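PDB 1EER: erythropoietin from Homo sapiens, which is a secreted cytokine hormone that binds and dimerises the erythropoietin receptor, activating JAK2 and so controlling red blood cell proliferation and differentiation. Local coordinates for residues Ala30-Leu35 and Gln86-Leu91; Ile39-Thr44 and Arg139-Val144; Glu62-Leu67 and Leu108-Gly113. The protein carries 5 engineered substitutions. One frame throughout, in Å; residues are numbered along the deposited sequence.

Contact 1 (Ala30-Leu35 and Gln86-Leu91); sequences AEHCSL and QPWEPL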
ATOM      1  N   ALA A  30     -23.910   5.410   3.823  1.00 36.72           N
ATOM      2  CA  ALA A  30     -25.307   5.634   4.190  1.00 36.40           C
ATOM      3  C   ALA A  30     -26.197   5.675   2.946  1.00 36.87           C
ATOM      4  O   ALA A  30     -26.156   4.767   2.114  1.00 36.90           O
ATOM      5  CB  ALA A  30     -25.455   6.934   5.001  1.00 34.86           C
ATOM      6  N   GLU A  31     -26.998   6.729   2.824  1.00 37.95           N
ATOM      7  CA  GLU A  31     -27.903   6.883   1.692  1.00 40.95           C
ATOM      8  C   GLU A  31     -27.407   7.994   0.777  1.00 42.27           C
ATOM      9  O   GLU A  31     -28.117   8.421  -0.131  1.00 44.93           O
ATOM     10  CB  GLU A  31     -29.311   7.239   2.188  1.00 41.98           C
ATOM     11  CG  GLU A  31     -30.114   6.064   2.733  1.00 42.53           C
ATOM     12  CD  GLU A  31     -31.032   5.446   1.691  1.00 46.84           C
ATOM     13  OE1 GLU A  31     -30.584   4.517   0.985  1.00 45.17           O
ATOM     14  OE2 GLU A  31     -32.198   5.887   1.577  1.00 46.32           O
ATOM     15  N   HIS A  32     -26.185   8.455   1.017  1.00 42.14           N
ATOM     16  CA  HIS A  32     -25.613   9.547   0.241  1.00 39.50           C
ATOM     17  C   HIS A  32     -24.638   9.076  -0.829  1.00 37.04           C
ATOM     18  O   HIS A  32     -23.878   9.882  -1.367  1.00 34.21           O
ATOM     19  CB  HIS A  32     -24.885  10.519   1.178  1.00 45.48           C
ATOM     20  CG  HIS A  32     -25.550  10.709   2.510  1.00 48.40           C
ATOM     21  ND1 HIS A  32     -25.002  10.248   3.690  1.00 50.09           N
ATOM     22  CD2 HIS A  32     -26.697  11.343   2.853  1.00 47.65           C
ATOM     23  CE1 HIS A  32     -25.782  10.588   4.700  1.00 44.49           C
ATOM     24  NE2 HIS A  32     -26.817  11.253   4.221  1.00 53.12           N
ATOM     25  N   CYS A  33     -24.666   7.785  -1.152  1.00 34.80           N
ATOM     26  CA  CYS A  33     -23.728   7.241  -2.135  1.00 34.64           C
ATOM     27  C   CYS A  33     -24.273   6.464  -3.330  1.00 31.46           C
ATOM     28  O   CYS A  33     -23.520   5.710  -3.948  1.00 35.61           O
ATOM     29  CB  CYS A  33     -22.712   6.337  -1.439  1.00 36.94           C
ATOM     30  SG  CYS A  33     -21.520   7.151  -0.330  1.00 39.97           S
ATOM     31  N   SER A  34     -25.548   6.619  -3.669  1.00 25.59           N
ATOM     32  CA  SER A  34     -26.078   5.888  -4.816  1.00 21.56           C
ATOM     33  C   SER A  34     -25.488   6.405  -6.115  1.00 19.87           C
ATOM     34  O   SER A  34     -25.226   7.595  -6.251  1.00 20.91           O
ATOM     35  CB  SER A  34     -27.596   6.009  -4.891  1.00 25.18           C
ATOM     36  OG  SER A  34     -28.079   5.370  -6.062  1.00 26.12           O
ATOM     37  N   LEU A  35     -25.270   5.495  -7.059  1.00 22.68           N
ATOM     38  CA  LEU A  35     -24.740   5.840  -8.372  1.00 27.22           C
ATOM     39  C   LEU A  35     -25.956   6.122  -9.257  1.00 35.80           C
ATOM     40  O   LEU A  35     -25.836   6.607 -10.388  1.00 34.43           O
ATOM     41  CB  LEU A  35     -23.935   4.673  -8.956  1.00 25.24           C
ATOM     42  CG  LEU A  35     -22.535   4.381  -8.395  1.00 19.53           C
ATOM     43  CD1 LEU A  35     -22.055   3.038  -8.920  1.00 15.57           C
ATOM     44  CD2 LEU A  35     -21.563   5.477  -8.800  1.00 16.00           C
ATOM     45  N   GLN A  86     -25.641  16.280  -5.268  1.00 67.95           N
ATOM     46  CA  GLN A  86     -25.828  15.161  -4.355  1.00 65.64           C
ATOM     47  C   GLN A  86     -24.842  15.210  -3.187  1.00 63.23           C
ATOM     48  O   GLN A  86     -23.846  15.937  -3.230  1.00 61.60           O
ATOM     49  CB  GLN A  86     -25.691  13.842  -5.122  1.00 64.70           C
ATOM     50  CG  GLN A  86     -26.755  13.643  -6.194  1.00 64.22           C
ATOM     51  CD  GLN A  86     -28.162  13.504  -5.624  1.00 65.05           C
ATOM     52  OE1 GLN A  86     -28.460  14.005  -4.536  1.00 63.09           O
ATOM     53  NE2 GLN A  86     -29.035  12.820  -6.362  1.00 60.91           N
ATOM     54  N   PRO A  87     -25.108  14.422  -2.132  1.00 61.43           N
ATOM     55  CA  PRO A  87     -24.259  14.371  -0.933  1.00 60.59           C
ATOM     56  C   PRO A  87     -22.813  13.865  -1.058  1.00 56.03           C
ATOM     57  O   PRO A  87     -22.151  14.005  -2.091  1.00 49.53           O
ATOM     58  CB  PRO A  87     -25.076  13.515   0.043  1.00 60.61           C
ATOM     59  CG  PRO A  87     -25.912  12.655  -0.837  1.00 56.30           C
ATOM     60  CD  PRO A  87     -26.265  13.511  -2.018  1.00 59.01           C
ATOM     61  N   TRP A  88     -22.350  13.290   0.047  1.00 54.27           N
ATOM     62  CA  TRP A  88     -21.014  12.738   0.199  1.00 48.70           C
ATOM     63  C   TRP A  88     -19.846  13.551  -0.349  1.00 43.07           C
ATOM     64  O   TRP A  88     -19.405  13.376  -1.485  1.00 40.16           O
ATOM     65  CB  TRP A  88     -20.967  11.305  -0.338  1.00 45.90           C
ATOM     66  CG  TRP A  88     -20.373  10.366   0.671  1.00 44.97           C
ATOM     67  CD1 TRP A  88     -19.457   9.375   0.443  1.00 44.43           C
ATOM     68  CD2 TRP A  88     -20.619  10.368   2.079  1.00 43.32           C
ATOM     69  NE1 TRP A  88     -19.116   8.759   1.625  1.00 40.61           N
ATOM     70  CE2 TRP A  88     -19.814   9.348   2.645  1.00 44.18           C
ATOM     71  CE3 TRP A  88     -21.439  11.131   2.920  1.00 44.22           C
ATOM     72  CZ2 TRP A  88     -19.807   9.074   4.013  1.00 41.57           C
ATOM     73  CZ3 TRP A  88     -21.432  10.859   4.280  1.00 49.50           C
ATOM     74  CH2 TRP A  88     -20.620   9.836   4.813  1.00 49.39           C
ATOM     75  N   GLU A  89     -19.342  14.429   0.510  1.00 37.88           N
ATOM     76  CA  GLU A  89     -18.206  15.288   0.216  1.00 39.74           C
ATOM     77  C   GLU A  89     -16.892  14.515   0.034  1.00 37.59           C
ATOM     78  O   GLU A  89     -16.007  14.956  -0.706  1.00 45.93           O
ATOM     79  CB  GLU A  89     -18.036  16.302   1.352  1.00 47.84           C
ATOM     80  CG  GLU A  89     -16.824  17.212   1.214  1.00 61.24           C
ATOM     81  CD  GLU A  89     -17.201  18.622   0.777  1.00 68.66           C
ATOM     82  OE1 GLU A  89     -18.137  18.763  -0.042  1.00 69.23           O
ATOM     83  OE2 GLU A  89     -16.561  19.588   1.252  1.00 71.42           O
ATOM     84  N   PRO A  90     -16.739  13.363   0.717  1.00 34.40           N
ATOM     85  CA  PRO A  90     -15.501  12.586   0.587  1.00 28.58           C
ATOM     86  C   PRO A  90     -15.274  11.941  -0.773  1.00 27.81           C
ATOM     87  O   PRO A  90     -14.138  11.804  -1.220  1.00 29.62           O
ATOM     88  CB  PRO A  90     -15.616  11.530   1.692  1.00 33.31           C
ATOM     89  CG  PRO A  90     -16.774  11.960   2.555  1.00 27.64           C
ATOM     90  CD  PRO A  90     -17.673  12.733   1.666  1.00 29.77           C
ATOM     91  N   LEU A  91     -16.360  11.548  -1.426  1.00 29.73           N
ATOM     92  CA  LEU A  91     -16.297  10.877  -2.721  1.00 27.01           C
ATOM     93  C   LEU A  91     -15.369  11.465  -3.780  1.00 26.13           C
ATOM     94  O   LEU A  91     -14.614  10.737  -4.416  1.00 23.94           O
ATOM     95  CB  LEU A  91     -17.700  10.770  -3.319  1.00 22.79           C
ATOM     96  CG  LEU A  91     -18.605   9.675  -2.758  1.00 22.69           C
ATOM     97  CD1 LEU A  91     -19.934   9.696  -3.482  1.00 23.24           C
ATOM     98  CD2 LEU A  91     -17.936   8.329  -2.905  1.00 18.11           C
TER
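Cys33 and Trp88 form a sulfur-aromatic contact at one end of the four-helix cytokine bundle, where the loop closed by the Cys29-Cys33 disulfide meets the connection leading into helix 91-111. SG lies over a face of the indole, 3.5 Å from the centroid of its five-membered ring and 28° off the normal. It is displaced toward the CD1-NE1 edge of that ring, with CD1 of Trp88 3.1 Å from SG of Cys33. The opposite indole face carries CD of Pro90, placed toward the rim, so the ring is held between a disulfide sulfur and a proline.

The aromatic pairing is looser. The His32 imidazole and the six-membered ring of Trp88 are inclined by only 18°, yet they are slid apart, with centroids 5.4 Å from each other, and barely overlap. His32 ND1 is engaged by the backbone O of Cys29, a bond that helps fix the imidazole.

Apolar contacts complete the join. Pro87 approaches His32 across its side chain, CB of Pro87 lying 3.8 Å from CG of His32. On the buried side, where Leu91 also packs on Phe138 and Phe142, its CD1 reaches to 4.4 Å from SG of Cys33.

Contact 2 (Ile39-Thr44 and Arg139-Val144); sequences ITVPDT and RKLFRV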
ATOM      1  N   ILE A  39     -23.723   0.249 -12.626  1.00 26.55           N
ATOM      2  CA  ILE A  39     -22.465   0.365 -13.355  1.00 22.45           C
ATOM      3  C   ILE A  39     -21.802  -1.009 -13.382  1.00 27.16           C
ATOM      4  O   ILE A  39     -21.522  -1.597 -12.333  1.00 27.55           O
ATOM      5  CB  ILE A  39     -21.511   1.378 -12.674  1.00 19.56           C
ATOM      6  CG1 ILE A  39     -22.204   2.733 -12.561  1.00 21.88           C
ATOM      7  CG2 ILE A  39     -20.204   1.491 -13.463  1.00 17.74           C
ATOM      8  CD1 ILE A  39     -21.277   3.876 -12.219  1.00 25.45           C
ATOM      9  N   THR A  40     -21.567  -1.526 -14.583  1.00 25.07           N
ATOM     10  CA  THR A  40     -20.931  -2.825 -14.734  1.00 26.11           C
ATOM     11  C   THR A  40     -19.504  -2.772 -14.187  1.00 27.28           C
ATOM     12  O   THR A  40     -18.769  -1.821 -14.427  1.00 27.50           O
ATOM     13  CB  THR A  40     -20.892  -3.238 -16.210  1.00 29.35           C
ATOM     14  OG1 THR A  40     -22.224  -3.227 -16.739  1.00 33.07           O
ATOM     15  CG2 THR A  40     -20.292  -4.634 -16.360  1.00 29.65           C
ATOM     16  N   VAL A  41     -19.110  -3.800 -13.448  1.00 24.73           N
ATOM     17  CA  VAL A  41     -17.776  -3.837 -12.861  1.00 23.09           C
ATOM     18  C   VAL A  41     -17.153  -5.198 -13.102  1.00 23.03           C
ATOM     19  O   VAL A  41     -17.846  -6.146 -13.464  1.00 28.16           O
ATOM     20  CB  VAL A  41     -17.844  -3.568 -11.341  1.00 21.89           C
ATOM     21  CG1 VAL A  41     -18.182  -2.107 -11.098  1.00 21.39           C
ATOM     22  CG2 VAL A  41     -18.896  -4.462 -10.697  1.00 17.12           C
ATOM     23  N   PRO A  42     -15.835  -5.324 -12.918  1.00 23.42           N
ATOM     24  CA  PRO A  42     -15.295  -6.663 -13.169  1.00 23.00           C
ATOM     25  C   PRO A  42     -15.530  -7.592 -11.975  1.00 19.13           C
ATOM     26  O   PRO A  42     -16.007  -7.164 -10.922  1.00 19.27           O
ATOM     27  CB  PRO A  42     -13.809  -6.409 -13.433  1.00 19.39           C
ATOM     28  CG  PRO A  42     -13.510  -5.110 -12.719  1.00 17.63           C
ATOM     29  CD  PRO A  42     -14.799  -4.362 -12.497  1.00 14.54           C
ATOM     30  N   ASP A  43     -15.224  -8.867 -12.153  1.00 18.73           N
ATOM     31  CA  ASP A  43     -15.369  -9.817 -11.066  1.00 20.22           C
ATOM     32  C   ASP A  43     -14.014  -9.791 -10.393  1.00 18.47           C
ATOM     33  O   ASP A  43     -12.994  -9.852 -11.076  1.00 23.53           O
ATOM     34  CB  ASP A  43     -15.647 -11.223 -11.598  1.00 21.85           C
ATOM     35  CG  ASP A  43     -15.869 -12.234 -10.482  1.00 23.34           C
ATOM     36  OD1 ASP A  43     -15.527 -11.937  -9.317  1.00 30.38           O
ATOM     37  OD2 ASP A  43     -16.391 -13.326 -10.768  1.00 31.10           O
ATOM     38  N   THR A  44     -13.986  -9.688  -9.068  1.00 19.37           N
ATOM     39  CA  THR A  44     -12.703  -9.644  -8.376  1.00 22.99           C
ATOM     40  C   THR A  44     -12.325 -10.917  -7.621  1.00 24.37           C
ATOM     41  O   THR A  44     -11.216 -11.021  -7.088  1.00 21.97           O
ATOM     42  CB  THR A  44     -12.636  -8.455  -7.396  1.00 19.75           C
ATOM     43  OG1 THR A  44     -13.455  -8.724  -6.255  1.00 18.81           O
ATOM     44  CG2 THR A  44     -13.116  -7.184  -8.078  1.00 18.21           C
ATOM     45  N   ARG A 139     -19.856   2.702  -2.720  1.00 27.54           N
ATOM     46  CA  ARG A 139     -19.310   1.765  -1.749  1.00 24.58           C
ATOM     47  C   ARG A 139     -18.894   0.473  -2.436  1.00 19.76           C
ATOM     48  O   ARG A 139     -17.771   0.007  -2.249  1.00 24.57           O
ATOM     49  CB  ARG A 139     -20.343   1.457  -0.654  1.00 24.44           C
ATOM     50  CG  ARG A 139     -19.796   0.577   0.468  1.00 22.05           C
ATOM     51  CD  ARG A 139     -20.891   0.079   1.387  1.00 20.57           C
ATOM     52  NE  ARG A 139     -22.203   0.172   0.760  1.00 30.09           N
ATOM     53  CZ  ARG A 139     -23.256   0.757   1.319  1.00 31.67           C
ATOM     54  NH1 ARG A 139     -23.154   1.304   2.530  1.00 36.24           N
ATOM     55  NH2 ARG A 139     -24.411   0.800   0.666  1.00 27.72           N
ATOM     56  N   LYS A 140     -19.788  -0.108  -3.237  1.00 17.80           N
ATOM     57  CA  LYS A 140     -19.445  -1.340  -3.924  1.00 14.81           C
ATOM     58  C   LYS A 140     -18.391  -1.070  -4.984  1.00 18.77           C
ATOM     59  O   LYS A 140     -17.509  -1.890  -5.205  1.00 23.24           O
ATOM     60  CB  LYS A 140     -20.669  -1.988  -4.570  1.00 16.09           C
ATOM     61  CG  LYS A 140     -20.360  -3.398  -5.062  1.00 16.78           C
ATOM     62  CD  LYS A 140     -21.582  -4.172  -5.525  1.00 16.51           C
ATOM     63  CE  LYS A 140     -21.156  -5.265  -6.493  1.00 19.33           C
ATOM     64  NZ  LYS A 140     -22.185  -6.318  -6.688  1.00 16.58           N
ATOM     65  N   LEU A 141     -18.478   0.088  -5.634  1.00 24.06           N
ATOM     66  CA  LEU A 141     -17.512   0.462  -6.667  1.00 19.06           C
ATOM     67  C   LEU A 141     -16.105   0.487  -6.074  1.00 11.16           C
ATOM     68  O   LEU A 141     -15.179  -0.096  -6.614  1.00 15.17           O
ATOM     69  CB  LEU A 141     -17.869   1.846  -7.245  1.00 22.65           C
ATOM     70  CG  LEU A 141     -17.049   2.452  -8.396  1.00 20.95           C
ATOM     71  CD1 LEU A 141     -16.789   1.417  -9.482  1.00 20.46           C
ATOM     72  CD2 LEU A 141     -17.801   3.636  -8.979  1.00 18.89           C
ATOM     73  N   PHE A 142     -15.954   1.166  -4.950  1.00 13.39           N
ATOM     74  CA  PHE A 142     -14.658   1.261  -4.312  1.00 18.57           C
ATOM     75  C   PHE A 142     -14.181  -0.039  -3.678  1.00 20.44           C
ATOM     76  O   PHE A 142     -12.980  -0.306  -3.659  1.00 22.27           O
ATOM     77  CB  PHE A 142     -14.675   2.391  -3.289  1.00 18.99           C
ATOM     78  CG  PHE A 142     -14.480   3.746  -3.902  1.00 19.67           C
ATOM     79  CD1 PHE A 142     -13.341   4.022  -4.652  1.00 22.45           C
ATOM     80  CD2 PHE A 142     -15.444   4.734  -3.763  1.00 23.12           C
ATOM     81  CE1 PHE A 142     -13.165   5.273  -5.265  1.00 25.80           C
ATOM     82  CE2 PHE A 142     -15.279   5.993  -4.372  1.00 23.78           C
ATOM     83  CZ  PHE A 142     -14.140   6.258  -5.123  1.00 19.00           C
ATOM     84  N   ARG A 143     -15.105  -0.845  -3.160  1.00 20.06           N
ATOM     85  CA  ARG A 143     -14.728  -2.121  -2.565  1.00 18.93           C
ATOM     86  C   ARG A 143     -14.182  -3.012  -3.681  1.00 15.22           C
ATOM     87  O   ARG A 143     -13.204  -3.738  -3.499  1.00 15.68           O
ATOM     88  CB  ARG A 143     -15.939  -2.783  -1.900  1.00 20.63           C
ATOM     89  CG  ARG A 143     -15.673  -4.202  -1.395  1.00 23.65           C
ATOM     90  CD  ARG A 143     -16.878  -4.771  -0.644  1.00 26.77           C
ATOM     91  NE  ARG A 143     -18.035  -5.014  -1.510  1.00 16.19           N
ATOM     92  CZ  ARG A 143     -19.201  -4.386  -1.385  1.00 16.00           C
ATOM     93  NH1 ARG A 143     -19.361  -3.479  -0.435  1.00 14.68           N
ATOM     94  NH2 ARG A 143     -20.211  -4.674  -2.203  1.00 15.67           N
ATOM     95  N   VAL A 144     -14.814  -2.941  -4.846  1.00 11.28           N
ATOM     96  CA  VAL A 144     -14.387  -3.726  -6.005  1.00 14.01           C
ATOM     97  C   VAL A 144     -13.013  -3.218  -6.484  1.00 17.72           C
ATOM     98  O   VAL A 144     -12.140  -4.003  -6.873  1.00 18.62           O
ATOM     99  CB  VAL A 144     -15.432  -3.600  -7.174  1.00 16.26           C
ATOM    100  CG1 VAL A 144     -14.801  -3.995  -8.504  1.00 13.39           C
ATOM    101  CG2 VAL A 144     -16.652  -4.464  -6.891  1.00 12.60           C
TER
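Val41 and Thr44 lie beside buried positions one turn apart on helix 138-161, with their CA atoms 7.5 Å from CA of Leu141 and 6.6 Å from CA of Val144, respectively. This is the long crossover between the first two helices of the four-helix cytokine fold, laid against helix 138-161. Its strand, 34-41, pairs with strand 133-137 just before that helix, Val41 bonding to Ile133 through the backbone.

Val144 is the central side chain. Its CG1 is anti to the backbone N (chi1 161°), which sets this methyl toward the crossover, and three residues gather round it. The ring carbon CD of Pro42 is 4.0 Å from CG1 of Val144, CB of Val41 sits slightly farther off, and the methyl CG2 of Thr44 comes to 3.6 Å from the same CG1. One turn earlier, Leu141 starts off alongside the crossover, but its tip bends nearer, bringing CD1 to 4.1 Å from CG1 of Val41.

Thr44 turns two different faces to its surroundings. Its hydroxyl OG1 stands between the backbone N and the carbonyl carbon (chi1 73°) and is hydrogen-bonded to the backbone of another protein chain, consistent with receptor binding. Outside the two segments, Lys140 and Arg143 each reach an acidic side chain of that other protein in a salt bridge, so the buried methyl cluster backs a protein-binding surface. The methyl of Thr44 faces the helix instead, with CG2 of Thr44 3.5 Å from the carbonyl O of Val144.

Contact 3 (Glu62-Leu67 and Leu108-Gly113); sequences EVWQGL and LLRALG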
ATOM      1  N   GLU A  62      -7.384 -11.911 -17.761  1.00 21.11           N
ATOM      2  CA  GLU A  62      -8.268 -11.483 -16.687  1.00 20.21           C
ATOM      3  C   GLU A  62      -7.965 -10.086 -16.148  1.00 17.24           C
ATOM      4  O   GLU A  62      -8.852  -9.239 -16.080  1.00 18.57           O
ATOM      5  CB  GLU A  62      -8.207 -12.482 -15.528  1.00 25.02           C
ATOM      6  CG  GLU A  62      -9.232 -13.588 -15.613  1.00 24.17           C
ATOM      7  CD  GLU A  62      -9.199 -14.495 -14.401  1.00 21.81           C
ATOM      8  OE1 GLU A  62      -9.212 -13.970 -13.269  1.00 21.29           O
ATOM      9  OE2 GLU A  62      -9.156 -15.729 -14.583  1.00 25.51           O
ATOM     10  N   VAL A  63      -6.716  -9.853 -15.757  1.00 15.96           N
ATOM     11  CA  VAL A  63      -6.322  -8.562 -15.183  1.00 18.77           C
ATOM     12  C   VAL A  63      -6.426  -7.365 -16.139  1.00 14.79           C
ATOM     13  O   VAL A  63      -7.000  -6.330 -15.795  1.00 12.27           O
ATOM     14  CB  VAL A  63      -4.879  -8.642 -14.603  1.00 16.64           C
ATOM     15  CG1 VAL A  63      -4.404  -7.262 -14.129  1.00 13.43           C
ATOM     16  CG2 VAL A  63      -4.856  -9.629 -13.445  1.00 15.71           C
ATOM     17  N   TRP A  64      -5.872  -7.514 -17.333  1.00 16.28           N
ATOM     18  CA  TRP A  64      -5.901  -6.441 -18.309  1.00 20.40           C
ATOM     19  C   TRP A  64      -7.325  -6.044 -18.684  1.00 19.22           C
ATOM     20  O   TRP A  64      -7.680  -4.868 -18.652  1.00 18.67           O
ATOM     21  CB  TRP A  64      -5.123  -6.848 -19.560  1.00 19.75           C
ATOM     22  CG  TRP A  64      -5.095  -5.762 -20.561  1.00 22.15           C
ATOM     23  CD1 TRP A  64      -5.812  -5.698 -21.719  1.00 25.31           C
ATOM     24  CD2 TRP A  64      -4.373  -4.537 -20.464  1.00 22.91           C
ATOM     25  NE1 TRP A  64      -5.585  -4.499 -22.349  1.00 29.04           N
ATOM     26  CE2 TRP A  64      -4.705  -3.767 -21.598  1.00 29.99           C
ATOM     27  CE3 TRP A  64      -3.479  -4.011 -19.526  1.00 24.59           C
ATOM     28  CZ2 TRP A  64      -4.170  -2.493 -21.821  1.00 25.53           C
ATOM     29  CZ3 TRP A  64      -2.949  -2.745 -19.747  1.00 23.15           C
ATOM     30  CH2 TRP A  64      -3.298  -2.002 -20.887  1.00 25.60           C
ATOM     31  N   GLN A  65      -8.149  -7.018 -19.039  1.00 19.41           N
ATOM     32  CA  GLN A  65      -9.514  -6.697 -19.401  1.00 20.76           C
ATOM     33  C   GLN A  65     -10.291  -6.216 -18.186  1.00 23.44           C
ATOM     34  O   GLN A  65     -11.036  -5.241 -18.273  1.00 27.52           O
ATOM     35  CB  GLN A  65     -10.194  -7.908 -20.003  1.00 22.49           C
ATOM     36  CG  GLN A  65      -9.643  -8.269 -21.339  1.00 25.48           C
ATOM     37  CD  GLN A  65     -10.300  -9.492 -21.900  1.00 27.22           C
ATOM     38  OE1 GLN A  65      -9.712 -10.216 -22.697  1.00 35.18           O
ATOM     39  NE2 GLN A  65     -11.531  -9.739 -21.484  1.00 32.77           N
ATOM     40  N   GLY A  66     -10.111  -6.889 -17.052  1.00 15.84           N
ATOM     41  CA  GLY A  66     -10.816  -6.481 -15.853  1.00 11.56           C
ATOM     42  C   GLY A  66     -10.527  -5.043 -15.481  1.00 16.46           C
ATOM     43  O   GLY A  66     -11.428  -4.292 -15.099  1.00 14.18           O
ATOM     44  N   LEU A  67      -9.256  -4.661 -15.588  1.00 24.55           N
ATOM     45  CA  LEU A  67      -8.810  -3.302 -15.274  1.00 21.31           C
ATOM     46  C   LEU A  67      -9.443  -2.288 -16.220  1.00 18.81           C
ATOM     47  O   LEU A  67      -9.806  -1.185 -15.804  1.00 17.52           O
ATOM     48  CB  LEU A  67      -7.289  -3.215 -15.386  1.00 23.78           C
ATOM     49  CG  LEU A  67      -6.602  -2.021 -14.726  1.00 24.30           C
ATOM     50  CD1 LEU A  67      -6.694  -2.145 -13.208  1.00 21.69           C
ATOM     51  CD2 LEU A  67      -5.150  -1.964 -15.196  1.00 20.16           C
ATOM     52  N   LEU A 108       1.404   1.053 -16.501  1.00 22.73           N
ATOM     53  CA  LEU A 108       2.334   0.169 -15.801  1.00 22.28           C
ATOM     54  C   LEU A 108       2.192  -1.304 -16.218  1.00 25.31           C
ATOM     55  O   LEU A 108       3.196  -1.998 -16.435  1.00 21.76           O
ATOM     56  CB  LEU A 108       2.126   0.310 -14.289  1.00 22.58           C
ATOM     57  CG  LEU A 108       3.248   0.929 -13.441  1.00 25.74           C
ATOM     58  CD1 LEU A 108       4.096   1.893 -14.267  1.00 22.15           C
ATOM     59  CD2 LEU A 108       2.628   1.636 -12.247  1.00 25.44           C
ATOM     60  N   LEU A 109       0.950  -1.770 -16.337  1.00 19.85           N
ATOM     61  CA  LEU A 109       0.663  -3.154 -16.717  1.00 21.52           C
ATOM     62  C   LEU A 109       1.115  -3.497 -18.126  1.00 23.75           C
ATOM     63  O   LEU A 109       1.679  -4.565 -18.372  1.00 23.92           O
ATOM     64  CB  LEU A 109      -0.834  -3.425 -16.620  1.00 22.72           C
ATOM     65  CG  LEU A 109      -1.265  -4.540 -15.685  1.00 25.34           C
ATOM     66  CD1 LEU A 109      -0.356  -4.568 -14.464  1.00 25.66           C
ATOM     67  CD2 LEU A 109      -2.705  -4.304 -15.282  1.00 27.03           C
ATOM     68  N   ARG A 110       0.836  -2.590 -19.055  1.00 25.19           N
ATOM     69  CA  ARG A 110       1.195  -2.789 -20.447  1.00 22.19           C
ATOM     70  C   ARG A 110       2.685  -3.019 -20.574  1.00 16.35           C
ATOM     71  O   ARG A 110       3.122  -3.917 -21.277  1.00 21.07           O
ATOM     72  CB  ARG A 110       0.789  -1.565 -21.269  1.00 21.86           C
ATOM     73  CG  ARG A 110       1.401  -1.520 -22.651  1.00 25.25           C
ATOM     74  CD  ARG A 110       0.902  -0.311 -23.412  1.00 26.24           C
ATOM     75  NE  ARG A 110      -0.529  -0.118 -23.213  1.00 28.66           N
ATOM     76  CZ  ARG A 110      -1.103   1.068 -23.068  1.00 29.47           C
ATOM     77  NH1 ARG A 110      -0.362   2.166 -23.100  1.00 32.80           N
ATOM     78  NH2 ARG A 110      -2.413   1.155 -22.888  1.00 27.27           N
ATOM     79  N   ALA A 111       3.464  -2.192 -19.897  1.00 25.07           N
ATOM     80  CA  ALA A 111       4.914  -2.312 -19.944  1.00 24.57           C
ATOM     81  C   ALA A 111       5.291  -3.689 -19.447  1.00 26.81           C
ATOM     82  O   ALA A 111       6.311  -4.239 -19.846  1.00 29.26           O
ATOM     83  CB  ALA A 111       5.554  -1.247 -19.078  1.00 23.86           C
ATOM     84  N   LEU A 112       4.453  -4.240 -18.576  1.00 28.32           N
ATOM     85  CA  LEU A 112       4.671  -5.567 -18.019  1.00 27.83           C
ATOM     86  C   LEU A 112       4.343  -6.645 -19.056  1.00 30.21           C
ATOM     87  O   LEU A 112       4.668  -7.819 -18.873  1.00 36.16           O
ATOM     88  CB  LEU A 112       3.796  -5.754 -16.774  1.00 34.24           C
ATOM     89  CG  LEU A 112       4.332  -6.468 -15.524  1.00 29.00           C
ATOM     90  CD1 LEU A 112       3.199  -7.252 -14.914  1.00 19.91           C
ATOM     91  CD2 LEU A 112       5.503  -7.387 -15.854  1.00 26.99           C
ATOM     92  N   GLY A 113       3.687  -6.248 -20.141  1.00 28.46           N
ATOM     93  CA  GLY A 113       3.348  -7.194 -21.189  1.00 24.24           C
ATOM     94  C   GLY A 113       1.938  -7.720 -21.089  1.00 22.77           C
ATOM     95  O   GLY A 113       1.539  -8.578 -21.879  1.00 22.55           O
TER
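Trp64 has CG anti to its backbone N (chi1 -178°), and Leu109 holds CG in a nearly eclipsed position (chi1 -121°); chi1 places each CG, and the further turn at chi2 of Leu109 (36°) brings its CD2 to Val63 and Leu67. The two segments belong to helices 56-82 and 91-111, neighbouring members of the four-helix cytokine bundle that run in opposite directions.

Leu109 points into the contact and touches three residues of the facing helix. Its CD2 lies 3.6 Å from CG1 of Val63 and meets Leu67 tip to tip, with CD2 of Leu67 only 3.4 Å from CD2 of Leu109, tighter than usual for two methyls. Behind this pair, Val63 packs on Tyr156 and Leu67 on Leu153, both of helix 138-161. Trp64 and Leu109 slide past each other in opposite directions: the benzenoid edge of the indole is turned to the leucine, and CZ3 of Trp64 comes to 3.8 Å from CB of Leu109.

Farther out, the same edge meets Arg110. NH2 of Arg110 lies close to the indole plane, 3.8 Å from CH2 of Trp64, and the guanidinium is inclined by 68° to the ring. Helix 91-111 then closes in a Schellman motif at Gly113, whose N bonds to O of Arg110 at 2.7 Å.

The helices are thus joined by methyls and an aromatic edge. Because the guanidinium sits beside the indole rather than over its face, cation-pi attraction probably contributes little, and the join rests mainly on apolar burial.

Contacts 1 and 3 lie on opposite sides of the chain's centre, their own centres about 30 Å apart, with contact 2 between them. Contact 1 is the most peripheral and only partly buried, and relies on a disulfide sulfur, rings and prolines; contacts 2 and 3 are buried, the former through aliphatic groups, the latter through leucine and valine methyls plus an indole edge beside Arg110. Strand 34-41 serves contacts 1 and 2, which also touch where Leu91 CD2 packs 3.8 Å from Phe142 CE2. Helix 91-111 is held near its start in contact 1 and near its end in contact 3. Contacts 2 and 3 meet at Pro42, whose CG lies 3.3 Å from Gly66 O, joining crossover to bundle.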